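Local coordinates for core protein VP7 (PDB 1BVP) that assembles as trimers on the VP3 scaffold to form part of the viral inner capsid, and takes part in binding the host cell surface, at residues Phe128-Thr132 and Phe175-Pro181; Gln137-Met143 and Gln160-Asn164; Tyr40-Arg46 and His87-Val93; Glu31-Ala36 and Glu98-Thr102; Lys255-Gln259 and Phe299-Asp303. All coordinates share one frame; numbering follows the deposited sequence.

Contact 1 (Phe128-Thr132 and Phe175-Pro181); sequences FFLET and FQGRNDP
Arg178 reaches across to the Glu131 backbone. Its NH2 gives a hydrogen bond to Glu131 O at 2.7 Å, with an N-H...O angle of 140°. The donor lies well above the carbonyl plane. A bend at chi3 (43°) brings the guanidinium round to this carbonyl. Thr132 CG2 covers one guanidinium face, 3.9 Å from NH2 of Arg178. The aliphatic part of the arginine is used as well: Arg178 CD packs 3.8 Å from Phe129 CD1. Phe129 CZ then meets Phe175 CD1 at 3.6 Å, and the two rings are inclined at 46°. Phe128 offers its edge to the other loop. Phe128 CZ is 3.5 Å from Phe175 O, and Phe128 CE2 is 4.2 Å from Pro181 CG. Within the first loop, Phe128 CD1 sits over the centre of the Phe129 ring. Thr132 OG1 bonds back to Phe129 O at 2.9 Å. Further out, Tyr250 meets Phe128 edge-to-face and Trp225 does the same with Phe175. Arg189 of the second subunit bonds to Leu130 O and Thr132 OG1. The aromatic cluster joins two inter-strand loops at one end of the VP7 beta-sandwich domain, which has the jelly-roll fold of many viral coat proteins.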
# COMPACT_ATOMS: atom_id res chain seq x y z
N PHE A 128 -11.82 -11.82 -8.58
CA PHE A 128 -12.66 -12.81 -7.95
C PHE A 128 -12.65 -14.15 -8.68
O PHE A 128 -12.77 -15.21 -8.07
CB PHE A 128 -14.08 -12.28 -7.83
CG PHE A 128 -14.97 -13.17 -7.03
CD1 PHE A 128 -15.67 -14.21 -7.64
CD2 PHE A 128 -15.12 -12.99 -5.68
CE1 PHE A 128 -16.49 -15.04 -6.91
CE2 PHE A 128 -15.95 -13.83 -4.93
CZ PHE A 128 -16.64 -14.85 -5.56
N PHE A 129 -12.49 -14.11 -10.00
CA PHE A 129 -12.48 -15.32 -10.83
C PHE A 129 -11.13 -15.67 -11.39
O PHE A 129 -11.04 -16.29 -12.44
CB PHE A 129 -13.44 -15.19 -12.01
CG PHE A 129 -14.86 -15.02 -11.61
CD1 PHE A 129 -15.61 -16.12 -11.18
CD2 PHE A 129 -15.45 -13.75 -11.62
CE1 PHE A 129 -16.95 -15.96 -10.75
CE2 PHE A 129 -16.76 -13.58 -11.21
CZ PHE A 129 -17.52 -14.69 -10.76
N LEU A 130 -10.07 -15.30 -10.70
CA LEU A 130 -8.75 -15.61 -11.17
C LEU A 130 -8.53 -17.10 -11.37
O LEU A 130 -7.86 -17.52 -12.31
CB LEU A 130 -7.72 -15.08 -10.18
CG LEU A 130 -6.27 -15.32 -10.61
CD1 LEU A 130 -5.79 -14.15 -11.48
CD2 LEU A 130 -5.38 -15.49 -9.39
N GLU A 131 -9.13 -17.93 -10.53
CA GLU A 131 -8.86 -19.35 -10.68
C GLU A 131 -9.93 -20.12 -11.42
O GLU A 131 -10.50 -21.06 -10.89
CB GLU A 131 -8.56 -19.97 -9.33
CG GLU A 131 -7.42 -19.28 -8.61
CD GLU A 131 -6.96 -20.00 -7.37
OE1 GLU A 131 -7.82 -20.59 -6.66
OE2 GLU A 131 -5.73 -19.97 -7.11
N THR A 132 -10.13 -19.75 -12.67
CA THR A 132 -11.10 -20.39 -13.54
C THR A 132 -10.35 -21.04 -14.71
O THR A 132 -9.37 -20.48 -15.22
CB THR A 132 -12.09 -19.35 -14.10
OG1 THR A 132 -11.36 -18.21 -14.58
CG2 THR A 132 -13.05 -18.92 -13.03
N PHE A 175 -21.13 -17.36 -8.84
CA PHE A 175 -20.27 -16.75 -7.83
C PHE A 175 -19.94 -17.64 -6.64
O PHE A 175 -18.97 -17.37 -5.92
CB PHE A 175 -20.92 -15.51 -7.25
CG PHE A 175 -21.03 -14.37 -8.21
CD1 PHE A 175 -19.95 -13.51 -8.40
CD2 PHE A 175 -22.20 -14.14 -8.90
CE1 PHE A 175 -20.06 -12.42 -9.27
CE2 PHE A 175 -22.32 -13.05 -9.77
CZ PHE A 175 -21.25 -12.19 -9.96
N GLN A 176 -20.74 -18.67 -6.40
CA GLN A 176 -20.58 -19.54 -5.24
C GLN A 176 -19.52 -20.63 -5.32
O GLN A 176 -18.99 -20.91 -6.40
CB GLN A 176 -21.96 -20.06 -4.79
CG GLN A 176 -22.90 -18.83 -4.50
CD GLN A 176 -24.35 -19.17 -4.16
OE1 GLN A 176 -24.83 -20.28 -4.47
NE2 GLN A 176 -25.06 -18.22 -3.54
N GLY A 177 -19.08 -21.09 -4.14
CA GLY A 177 -18.06 -22.13 -4.07
C GLY A 177 -16.60 -21.73 -4.26
O GLY A 177 -15.70 -22.54 -4.06
N ARG A 178 -16.36 -20.49 -4.67
CA ARG A 178 -15.00 -19.99 -4.87
C ARG A 178 -14.74 -18.92 -3.84
O ARG A 178 -15.61 -18.06 -3.60
CB ARG A 178 -14.80 -19.40 -6.28
CG ARG A 178 -16.08 -19.03 -7.06
CD ARG A 178 -15.84 -18.85 -8.57
NE ARG A 178 -14.97 -19.87 -9.15
CZ ARG A 178 -13.63 -19.82 -9.18
NH1 ARG A 178 -12.95 -18.77 -8.67
NH2 ARG A 178 -12.94 -20.84 -9.66
N ASN A 179 -13.54 -18.97 -3.25
CA ASN A 179 -13.10 -18.02 -2.21
C ASN A 179 -14.03 -18.23 -1.02
O ASN A 179 -14.72 -19.27 -0.92
CB ASN A 179 -13.20 -16.58 -2.72
CG ASN A 179 -12.54 -16.39 -4.11
OD1 ASN A 179 -13.04 -15.62 -4.95
ND2 ASN A 179 -11.43 -17.10 -4.35
N ASP A 180 -14.06 -17.28 -0.10
CA ASP A 180 -14.94 -17.49 1.04
C ASP A 180 -15.22 -16.06 1.42
O ASP A 180 -14.85 -15.58 2.49
CB ASP A 180 -14.17 -18.30 2.11
CG ASP A 180 -14.94 -18.50 3.41
OD1 ASP A 180 -16.18 -18.25 3.47
OD2 ASP A 180 -14.28 -18.90 4.40
N PRO A 181 -15.88 -15.34 0.50
CA PRO A 181 -16.20 -13.94 0.69
C PRO A 181 -17.17 -13.63 1.79
O PRO A 181 -17.96 -14.48 2.19
CB PRO A 181 -16.74 -13.54 -0.68
CG PRO A 181 -17.46 -14.72 -1.09
CD PRO A 181 -16.52 -15.85 -0.72

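Contact 2 (Gln137-Met143 and Gln160-Asn164); sequences QPGRWFM and QVSLN
Gln160 extends from its strand into the turn at Gln137-Arg140. From CB, a chi1 of 56° sets CG between the backbone N and the carbonyl carbon, and the chain is extended from there to the amide. Gln160 CD arrives 3.6 Å from Gly139 N. There the amide divides. Gln160 OE1 accepts from Gly139 N at 2.7 Å, with an almost linear N-H...O angle of 175°. Gln160 NE2 gives to Gln137 O at 3.0 Å, with that oxygen in the plane of the amide. The one amide thus holds the opening carbonyl of a type II beta turn and the N-H of its corner glycine, Gly139, which has positive phi. The turn belongs to the beta-sandwich domain and lies at the trimer interface, where Gln137 NE2 bonds to Pro138 O of the second subunit. Two residues along the strand, Ser162 OG gives a hydrogen bond to Phe142 O at 3.1 Å. Ser162 CB makes a CH-pi contact over the six-membered ring of Trp141, 3.7 Å from its centroid. The same indole has Leu163 O at its edge, 3.3 Å from Trp141 CH2. Met143 bends at chi2 and chi3, and Met143 CE lies 3.6 Å from Ser162 O and 3.8 Å from Asn164 OD1.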
# COMPACT_ATOMS: atom_id res chain seq x y z
N GLN A 137 -15.50 -15.34 -24.70
CA GLN A 137 -15.25 -14.04 -25.33
C GLN A 137 -16.21 -12.98 -24.81
O GLN A 137 -17.45 -13.17 -24.80
CB GLN A 137 -15.38 -14.07 -26.83
CG GLN A 137 -15.11 -12.71 -27.44
CD GLN A 137 -15.47 -12.62 -28.92
OE1 GLN A 137 -16.43 -13.20 -29.35
NE2 GLN A 137 -14.69 -11.86 -29.67
N PRO A 138 -15.65 -11.87 -24.33
CA PRO A 138 -16.52 -10.81 -23.81
C PRO A 138 -17.43 -10.19 -24.86
O PRO A 138 -17.01 -9.88 -25.97
CB PRO A 138 -15.51 -9.78 -23.26
CG PRO A 138 -14.23 -10.10 -24.00
CD PRO A 138 -14.23 -11.58 -24.09
N GLY A 139 -18.70 -10.04 -24.49
CA GLY A 139 -19.67 -9.41 -25.36
C GLY A 139 -20.19 -10.21 -26.53
O GLY A 139 -20.63 -9.62 -27.51
N ARG A 140 -20.04 -11.53 -26.47
CA ARG A 140 -20.54 -12.40 -27.51
C ARG A 140 -21.56 -13.29 -26.83
O ARG A 140 -21.32 -13.84 -25.75
CB ARG A 140 -19.45 -13.23 -28.19
CG ARG A 140 -20.01 -14.48 -28.87
CD ARG A 140 -18.99 -15.16 -29.75
NE ARG A 140 -18.54 -14.24 -30.79
CZ ARG A 140 -18.96 -14.23 -32.05
NH1 ARG A 140 -19.85 -15.12 -32.49
NH2 ARG A 140 -18.54 -13.27 -32.85
N TRP A 141 -22.73 -13.34 -27.45
CA TRP A 141 -23.87 -14.09 -27.00
C TRP A 141 -23.56 -15.57 -26.83
O TRP A 141 -22.78 -16.17 -27.58
CB TRP A 141 -24.99 -13.91 -28.03
CG TRP A 141 -26.22 -14.70 -27.75
CD1 TRP A 141 -26.47 -16.00 -28.13
CD2 TRP A 141 -27.37 -14.26 -27.01
NE1 TRP A 141 -27.70 -16.40 -27.65
CE2 TRP A 141 -28.28 -15.35 -26.97
CE3 TRP A 141 -27.71 -13.05 -26.38
CZ2 TRP A 141 -29.51 -15.27 -26.32
CZ3 TRP A 141 -28.94 -12.97 -25.72
CH2 TRP A 141 -29.83 -14.08 -25.71
N PHE A 142 -24.16 -16.15 -25.80
CA PHE A 142 -23.98 -17.57 -25.55
C PHE A 142 -25.03 -18.05 -24.58
O PHE A 142 -25.16 -17.54 -23.45
CB PHE A 142 -22.59 -17.91 -25.05
CG PHE A 142 -22.39 -19.35 -24.75
CD1 PHE A 142 -22.88 -19.90 -23.57
CD2 PHE A 142 -21.74 -20.18 -25.67
CE1 PHE A 142 -22.71 -21.27 -23.30
CE2 PHE A 142 -21.57 -21.54 -25.41
CZ PHE A 142 -22.06 -22.09 -24.22
N MET A 143 -25.85 -18.96 -25.09
CA MET A 143 -26.95 -19.52 -24.33
C MET A 143 -26.81 -21.03 -24.29
O MET A 143 -26.57 -21.66 -25.31
CB MET A 143 -28.25 -19.13 -24.99
CG MET A 143 -29.44 -19.62 -24.23
SD MET A 143 -29.88 -18.56 -22.89
CE MET A 143 -30.02 -16.97 -23.70
N GLN A 160 -20.84 -12.19 -17.67
CA GLN A 160 -21.85 -11.59 -18.58
C GLN A 160 -22.97 -12.59 -18.62
O GLN A 160 -22.74 -13.80 -18.42
CB GLN A 160 -21.32 -11.32 -19.99
CG GLN A 160 -20.74 -12.54 -20.66
CD GLN A 160 -19.88 -12.18 -21.85
OE1 GLN A 160 -19.58 -11.02 -22.10
NE2 GLN A 160 -19.45 -13.19 -22.59
N VAL A 161 -24.18 -12.07 -18.74
CA VAL A 161 -25.39 -12.88 -18.77
C VAL A 161 -26.13 -12.56 -20.07
O VAL A 161 -26.29 -11.36 -20.41
CB VAL A 161 -26.33 -12.51 -17.58
CG1 VAL A 161 -27.38 -13.55 -17.39
CG2 VAL A 161 -25.56 -12.32 -16.33
N SER A 162 -26.53 -13.61 -20.79
CA SER A 162 -27.32 -13.49 -22.04
C SER A 162 -28.76 -13.77 -21.64
O SER A 162 -29.05 -14.80 -21.00
CB SER A 162 -26.92 -14.55 -23.06
OG SER A 162 -25.57 -14.49 -23.43
N LEU A 163 -29.67 -12.88 -21.99
CA LEU A 163 -31.09 -13.08 -21.67
C LEU A 163 -31.96 -13.13 -22.95
O LEU A 163 -31.87 -12.23 -23.82
CB LEU A 163 -31.63 -11.91 -20.83
CG LEU A 163 -31.25 -11.43 -19.43
CD1 LEU A 163 -31.63 -12.46 -18.41
CD2 LEU A 163 -29.78 -11.10 -19.38
N ASN A 164 -32.81 -14.16 -23.08
CA ASN A 164 -33.77 -14.24 -24.20
C ASN A 164 -34.83 -13.15 -23.95
O ASN A 164 -34.97 -12.66 -22.80
CB ASN A 164 -34.46 -15.61 -24.26
CG ASN A 164 -33.66 -16.65 -25.04
OD1 ASN A 164 -33.00 -16.33 -26.04
ND2 ASN A 164 -33.75 -17.90 -24.62

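Contact 3 (Tyr40-Arg46 and His87-Val93); sequences YNGLTLR and HMATIGV
Leu43 overlaps Val93, the two side chains sliding past each other in opposite directions. Leu43 CD1 is 3.6 Å from Val93 CG2. Val93 CG2 also lies 3.9 Å from Tyr40 CA, so the valine packs against one side of helix 27-44. Ala89 CB adds a contact with Leu43 O. Tyr40 has CG anti to its own N (chi1 -176°), which lays the ring along the gap between the segments. The ring presents its edge to Thr90, with Tyr40 CE1 3.7 Å from Thr90 OG1. Thr44 OG1 lies over a face of the same ring. Thr90 OG1 is itself bonded to His87 O at 2.7 Å. That carbonyl also accepts from Thr90 N, closing a type I beta turn that leads into helix 90-94. At the far end, the His87 ring stands nearly upright on the guanidinium of Arg46, the planes 81° apart. His87 NE2 is over the guanidinium face, 3.2 Å from Arg46 NH1, but the angle is too poor for a hydrogen bond. The polar ends turn to Asp67 of helix 55-73, outside both segments. Its OD2 pairs with Arg46 NH2 and Tyr40 OH, and its OD1 with His87 N. No hydrogen bond is assigned directly between the segments; they meet by packing and are tied through the Asp67 carboxylate. Arg46 alone would tend to disfavour a protonated His87, but Asp67 probably offsets part of that effect.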
# COMPACT_ATOMS: atom_id res chain seq x y z
N TYR A 40 24.94 -10.28 27.67
CA TYR A 40 25.37 -11.04 26.54
C TYR A 40 26.80 -11.53 26.68
O TYR A 40 27.04 -12.73 26.61
CB TYR A 40 25.22 -10.20 25.28
CG TYR A 40 25.55 -10.96 24.03
CD1 TYR A 40 24.69 -11.95 23.53
CD2 TYR A 40 26.77 -10.74 23.37
CE1 TYR A 40 25.04 -12.70 22.41
CE2 TYR A 40 27.12 -11.48 22.25
CZ TYR A 40 26.26 -12.45 21.78
OH TYR A 40 26.63 -13.18 20.69
N ASN A 41 27.76 -10.63 26.87
CA ASN A 41 29.16 -11.03 27.02
C ASN A 41 29.35 -12.01 28.20
O ASN A 41 30.10 -12.98 28.11
CB ASN A 41 30.04 -9.80 27.18
CG ASN A 41 30.24 -9.07 25.87
OD1 ASN A 41 30.64 -7.91 25.85
ND2 ASN A 41 29.98 -9.75 24.76
N GLY A 42 28.56 -11.84 29.25
CA GLY A 42 28.67 -12.73 30.38
C GLY A 42 28.26 -14.17 30.15
O GLY A 42 28.97 -15.08 30.57
N LEU A 43 27.09 -14.38 29.55
CA LEU A 43 26.58 -15.73 29.30
C LEU A 43 27.17 -16.40 28.06
O LEU A 43 27.07 -17.61 27.88
CB LEU A 43 25.06 -15.68 29.13
CG LEU A 43 24.17 -15.35 30.32
CD1 LEU A 43 22.73 -15.44 29.87
CD2 LEU A 43 24.41 -16.35 31.42
N THR A 44 27.82 -15.60 27.24
CA THR A 44 28.37 -16.01 25.95
C THR A 44 29.88 -16.08 25.87
O THR A 44 30.42 -16.83 25.07
CB THR A 44 27.83 -14.99 24.92
OG1 THR A 44 26.63 -15.49 24.34
CG2 THR A 44 28.83 -14.57 23.89
N LEU A 45 30.54 -15.21 26.63
CA LEU A 45 31.99 -15.11 26.67
C LEU A 45 32.53 -14.42 25.45
O LEU A 45 33.68 -14.65 25.05
CB LEU A 45 32.66 -16.47 26.87
CG LEU A 45 32.71 -17.08 28.27
CD1 LEU A 45 31.62 -16.55 29.21
CD2 LEU A 45 32.61 -18.60 28.12
N ARG A 46 31.70 -13.63 24.80
CA ARG A 46 32.20 -12.88 23.67
C ARG A 46 32.62 -11.51 24.23
O ARG A 46 32.45 -11.25 25.43
CB ARG A 46 31.16 -12.82 22.56
CG ARG A 46 31.24 -14.07 21.72
CD ARG A 46 31.29 -13.73 20.24
NE ARG A 46 29.95 -13.50 19.70
CZ ARG A 46 29.41 -14.20 18.69
NH1 ARG A 46 30.09 -15.17 18.07
NH2 ARG A 46 28.13 -14.02 18.37
N HIS A 87 25.22 -18.93 19.30
CA HIS A 87 25.23 -19.19 20.73
C HIS A 87 23.86 -19.32 21.24
O HIS A 87 23.20 -18.33 21.47
CB HIS A 87 25.92 -18.06 21.49
CG HIS A 87 27.34 -17.88 21.08
ND1 HIS A 87 28.36 -18.64 21.61
CD2 HIS A 87 27.89 -17.17 20.06
CE1 HIS A 87 29.47 -18.42 20.93
NE2 HIS A 87 29.21 -17.53 19.98
N MET A 88 23.48 -20.56 21.50
CA MET A 88 22.15 -20.90 21.99
C MET A 88 21.80 -20.27 23.34
O MET A 88 20.61 -20.07 23.65
CB MET A 88 22.02 -22.42 22.06
CG MET A 88 22.48 -23.11 20.77
SD MET A 88 21.47 -22.61 19.37
CE MET A 88 19.75 -23.12 19.96
N ALA A 89 22.82 -19.93 24.14
CA ALA A 89 22.58 -19.30 25.44
C ALA A 89 21.92 -17.91 25.33
O ALA A 89 21.45 -17.37 26.34
CB ALA A 89 23.88 -19.17 26.19
N THR A 90 21.91 -17.34 24.12
CA THR A 90 21.34 -16.02 23.89
C THR A 90 19.89 -15.92 24.36
O THR A 90 19.45 -14.88 24.85
CB THR A 90 21.47 -15.62 22.44
OG1 THR A 90 22.85 -15.71 22.04
CG2 THR A 90 21.01 -14.22 22.24
N ILE A 91 19.18 -17.04 24.31
CA ILE A 91 17.79 -17.05 24.76
C ILE A 91 17.72 -16.63 26.24
O ILE A 91 16.79 -15.95 26.65
CB ILE A 91 17.12 -18.44 24.50
CG1 ILE A 91 15.65 -18.39 24.91
CG2 ILE A 91 17.81 -19.56 25.26
CD1 ILE A 91 14.83 -17.49 24.02
N GLY A 92 18.73 -17.03 27.02
CA GLY A 92 18.80 -16.69 28.43
C GLY A 92 19.06 -15.20 28.58
O GLY A 92 18.55 -14.55 29.48
N VAL A 93 19.88 -14.65 27.71
CA VAL A 93 20.13 -13.23 27.74
C VAL A 93 18.82 -12.48 27.52
O VAL A 93 18.44 -11.61 28.29
CB VAL A 93 21.07 -12.85 26.61
CG1 VAL A 93 21.20 -11.35 26.56
CG2 VAL A 93 22.42 -13.58 26.76

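Contact 4 (Glu31-Ala36 and Glu98-Thr102)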
# COMPACT_ATOMS: atom_id res chain seq x y z
N GLU A 31 21.92 3.26 28.02
CA GLU A 31 21.39 2.52 29.14
C GLU A 31 21.05 1.08 28.73
O GLU A 31 21.38 0.14 29.43
CB GLU A 31 20.16 3.23 29.64
CG GLU A 31 19.42 2.49 30.70
CD GLU A 31 18.04 3.08 30.92
OE1 GLU A 31 17.81 4.26 30.50
OE2 GLU A 31 17.16 2.38 31.49
N ILE A 32 20.44 0.93 27.56
CA ILE A 32 20.04 -0.36 26.99
C ILE A 32 21.24 -1.21 26.53
O ILE A 32 21.33 -2.40 26.87
CB ILE A 32 19.09 -0.13 25.78
CG1 ILE A 32 17.75 0.43 26.24
CG2 ILE A 32 18.89 -1.40 24.96
CD1 ILE A 32 17.02 1.17 25.12
N LEU A 33 22.10 -0.62 25.70
CA LEU A 33 23.27 -1.33 25.20
C LEU A 33 24.15 -1.79 26.33
O LEU A 33 24.70 -2.88 26.29
CB LEU A 33 24.10 -0.46 24.26
CG LEU A 33 23.44 -0.24 22.91
CD1 LEU A 33 24.42 0.38 21.95
CD2 LEU A 33 22.94 -1.57 22.38
N GLY A 34 24.27 -0.94 27.34
CA GLY A 34 25.07 -1.27 28.50
C GLY A 34 24.63 -2.56 29.13
O GLY A 34 25.42 -3.50 29.23
N ILE A 35 23.37 -2.61 29.54
CA ILE A 35 22.82 -3.81 30.17
C ILE A 35 22.85 -5.04 29.27
O ILE A 35 23.24 -6.15 29.69
CB ILE A 35 21.37 -3.59 30.56
CG1 ILE A 35 21.25 -2.21 31.18
CG2 ILE A 35 20.94 -4.66 31.57
CD1 ILE A 35 19.89 -1.87 31.68
N ALA A 36 22.39 -4.85 28.04
CA ALA A 36 22.30 -5.94 27.08
C ALA A 36 23.66 -6.52 26.77
O ALA A 36 23.86 -7.72 26.88
CB ALA A 36 21.63 -5.46 25.82
N GLU A 98 15.86 -7.62 33.32
CA GLU A 98 16.53 -6.35 33.53
C GLU A 98 16.84 -5.62 32.25
O GLU A 98 17.18 -4.43 32.31
CB GLU A 98 17.77 -6.48 34.42
CG GLU A 98 17.47 -6.70 35.92
CD GLU A 98 17.12 -8.15 36.27
OE1 GLU A 98 17.80 -9.10 35.77
OE2 GLU A 98 16.18 -8.34 37.09
N ILE A 99 16.82 -6.31 31.11
CA ILE A 99 17.07 -5.62 29.83
C ILE A 99 15.74 -4.99 29.45
O ILE A 99 14.73 -5.69 29.28
CB ILE A 99 17.48 -6.55 28.70
CG1 ILE A 99 18.70 -7.38 29.11
CG2 ILE A 99 17.74 -5.71 27.45
CD1 ILE A 99 19.24 -8.20 27.98
N PRO A 100 15.70 -3.66 29.36
CA PRO A 100 14.44 -3.01 29.00
C PRO A 100 14.15 -3.01 27.48
O PRO A 100 15.05 -3.21 26.66
CB PRO A 100 14.63 -1.60 29.56
CG PRO A 100 16.11 -1.35 29.26
CD PRO A 100 16.81 -2.69 29.50
N PHE A 101 12.88 -2.92 27.12
CA PHE A 101 12.49 -2.83 25.71
C PHE A 101 11.75 -1.49 25.55
O PHE A 101 11.22 -0.94 26.52
CB PHE A 101 11.63 -4.02 25.27
CG PHE A 101 10.45 -4.30 26.17
CD1 PHE A 101 9.28 -3.57 26.05
CD2 PHE A 101 10.51 -5.32 27.11
CE1 PHE A 101 8.16 -3.85 26.87
CE2 PHE A 101 9.42 -5.61 27.93
CZ PHE A 101 8.24 -4.87 27.81
N THR A 102 11.82 -0.91 24.36
CA THR A 102 11.17 0.36 24.13
C THR A 102 9.66 0.26 23.84
O THR A 102 9.13 -0.78 23.46
CB THR A 102 11.80 1.05 22.93
OG1 THR A 102 11.70 0.20 21.79
CG2 THR A 102 13.25 1.37 23.20
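Ala36 N bonds to Ile32 O at 2.9 Å within helix 27-44, and both residues meet the loop 98-102. No hydrogen bond crosses between the two segments. Pro100 lies against both Ile32 and Ile35. Pro100 CG is 3.9 Å from Ile32 CG1, and Pro100 CD is 3.9 Å from Ile35 CD1. Ile35 has CG1 opposite the carbonyl carbon (chi1 -43°) and is extended at chi2, which also carries Ile35 CD1 to 3.8 Å from Glu98 O. Ile99 packs beside it, with Ile99 CD1 3.9 Å from Ala36 CA. At the other end, Thr102 CG2 touches Ile32 CD1 at 4.2 Å. Thr102 OG1 turns to another task: it N-caps helix 103-116 by accepting from Ala105 N. Two backbone atoms of the loop bond to helix 2-15: Ile99 O to Arg7 and Thr102 N to Thr10. Val24 of the third subunit packs on Pro100. Contact with helix 27-44 is therefore by apolar, non-directional packing, while hydrogen bonds to other helices help to hold the loop.

Contact 5 (Lys255-Gln259 and Phe299-Asp303)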
# COMPACT_ATOMS: atom_id res chain seq x y z
N LYS A 255 -5.51 -13.41 5.00
CA LYS A 255 -4.60 -12.33 5.30
C LYS A 255 -4.01 -11.77 4.04
O LYS A 255 -3.74 -12.53 3.08
CB LYS A 255 -3.47 -12.80 6.23
CG LYS A 255 -3.87 -13.13 7.68
CD LYS A 255 -4.39 -11.93 8.44
CE LYS A 255 -4.38 -12.16 9.96
NZ LYS A 255 -5.04 -13.41 10.41
N THR A 256 -3.88 -10.45 4.01
CA THR A 256 -3.28 -9.77 2.88
C THR A 256 -1.99 -9.11 3.38
O THR A 256 -1.60 -9.27 4.53
CB THR A 256 -4.20 -8.73 2.30
OG1 THR A 256 -4.24 -7.57 3.15
CG2 THR A 256 -5.58 -9.27 2.20
N LEU A 257 -1.31 -8.41 2.49
CA LEU A 257 -0.06 -7.74 2.81
C LEU A 257 -0.30 -6.46 3.64
O LEU A 257 0.64 -5.74 3.93
CB LEU A 257 0.66 -7.40 1.52
CG LEU A 257 1.93 -8.15 1.16
CD1 LEU A 257 2.03 -9.51 1.79
CD2 LEU A 257 2.00 -8.22 -0.32
N ASN A 258 -1.55 -6.14 3.93
CA ASN A 258 -1.86 -4.96 4.73
C ASN A 258 -2.26 -5.38 6.13
O ASN A 258 -2.96 -4.64 6.78
CB ASN A 258 -3.05 -4.20 4.17
CG ASN A 258 -2.80 -3.64 2.78
OD1 ASN A 258 -3.49 -4.02 1.85
ND2 ASN A 258 -1.87 -2.71 2.66
N GLN A 259 -1.87 -6.57 6.58
CA GLN A 259 -2.22 -7.04 7.93
C GLN A 259 -1.37 -6.36 9.01
O GLN A 259 -1.78 -6.21 10.16
CB GLN A 259 -2.01 -8.54 8.01
CG GLN A 259 -0.65 -8.96 7.60
CD GLN A 259 -0.40 -10.43 7.78
OE1 GLN A 259 -0.34 -10.93 8.90
NE2 GLN A 259 -0.23 -11.15 6.67
N PHE A 299 1.74 -15.66 -1.93
CA PHE A 299 0.62 -15.36 -1.05
C PHE A 299 1.17 -14.88 0.25
O PHE A 299 2.23 -15.34 0.69
CB PHE A 299 -0.22 -16.60 -0.81
CG PHE A 299 -0.79 -17.16 -2.07
CD1 PHE A 299 -1.88 -16.55 -2.69
CD2 PHE A 299 -0.19 -18.27 -2.69
CE1 PHE A 299 -2.36 -17.01 -3.89
CE2 PHE A 299 -0.67 -18.74 -3.90
CZ PHE A 299 -1.76 -18.11 -4.50
N PRO A 300 0.52 -13.88 0.85
CA PRO A 300 0.97 -13.32 2.12
C PRO A 300 0.98 -14.36 3.23
O PRO A 300 0.13 -15.25 3.26
CB PRO A 300 -0.03 -12.18 2.38
CG PRO A 300 -1.17 -12.43 1.43
CD PRO A 300 -0.54 -13.06 0.24
N PRO A 301 2.00 -14.32 4.10
CA PRO A 301 2.11 -15.28 5.22
C PRO A 301 0.97 -14.97 6.17
O PRO A 301 0.43 -13.85 6.15
CB PRO A 301 3.47 -14.93 5.85
CG PRO A 301 4.21 -14.22 4.72
CD PRO A 301 3.14 -13.40 4.05
N ASN A 302 0.63 -15.90 7.05
CA ASN A 302 -0.49 -15.59 7.94
C ASN A 302 -0.34 -16.01 9.39
O ASN A 302 -1.30 -15.91 10.17
CB ASN A 302 -1.78 -16.19 7.37
CG ASN A 302 -1.71 -17.68 7.28
OD1 ASN A 302 -1.49 -18.23 6.21
ND2 ASN A 302 -1.83 -18.37 8.42
N ASP A 303 0.84 -16.48 9.75
CA ASP A 303 1.11 -16.91 11.11
C ASP A 303 2.13 -16.00 11.78
O ASP A 303 2.96 -15.37 11.10
CB ASP A 303 1.62 -18.35 11.12
CG ASP A 303 2.85 -18.53 10.26
OD1 ASP A 303 2.75 -18.33 9.03
OD2 ASP A 303 3.91 -18.86 10.80
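Gln259 NE2 serves two carbonyls, one from each segment. Gln259 NE2 gives a hydrogen bond to Pro301 O at 2.8 Å, with an N-H...O angle of 158°. This bond runs nearly along the C=O axis and in the Gln259 amide plane. The second bond, from Gln259 NE2 back to Thr256 O at 3.2 Å, is more tilted. Together the two bonds should restrain the rotation of the amide. A chi1 of 54° turns Gln259 CG back over its own loop, and the extended chain beyond it delivers NE2 to both oxygens. The loop is a type I beta turn from Thr256 to Gln259. Thr256 OG1 adds an ST turn by accepting from Asn258 N at 3.1 Å. Pro300 supplies the apolar side. Its CB lies against Leu257 CD1, the side chains crossing at about a right angle, and Pro300 CG is 3.7 Å from Thr256 CA. Lys255 lies across Asn302, with Lys255 CG 3.7 Å from Asn302 CB, and carries its NZ on to Thr118 O. Next along the chain, Asp303 N-caps helix 304-323. Phe268 of the third subunit packs on Lys255 and Gln259. The contact lies where the chain leaves strand 241-252 of the beta-sandwich for the helical domain. Pro300 and Pro301 have no backbone N-H to give; the hydrogen bond between the loops uses a proline carbonyl as acceptor and the glutamine amide as donor, with packing beside it.

Contacts 1 and 2 belong to the beta-sandwich domain, contacts 3 and 4 to the helical domain. Contact 5 lies near the centre of the chain, between them. Contact 2 is the buried one; the other four are partly buried. Contacts 3 and 4 share helix 27-44 and touch each other through Val93 and Ile99, yet contact 3 has a charged centre close by and contact 4 is apolar. Side-chain amides grip backbone in contacts 2 and 5, while contact 1 uses an arginine beside aromatic rings. Contact 2 is nested along the chain inside contact 1. Contacts 1, 2, 4 and 5 also meet neighbouring subunits; contact 3 does not.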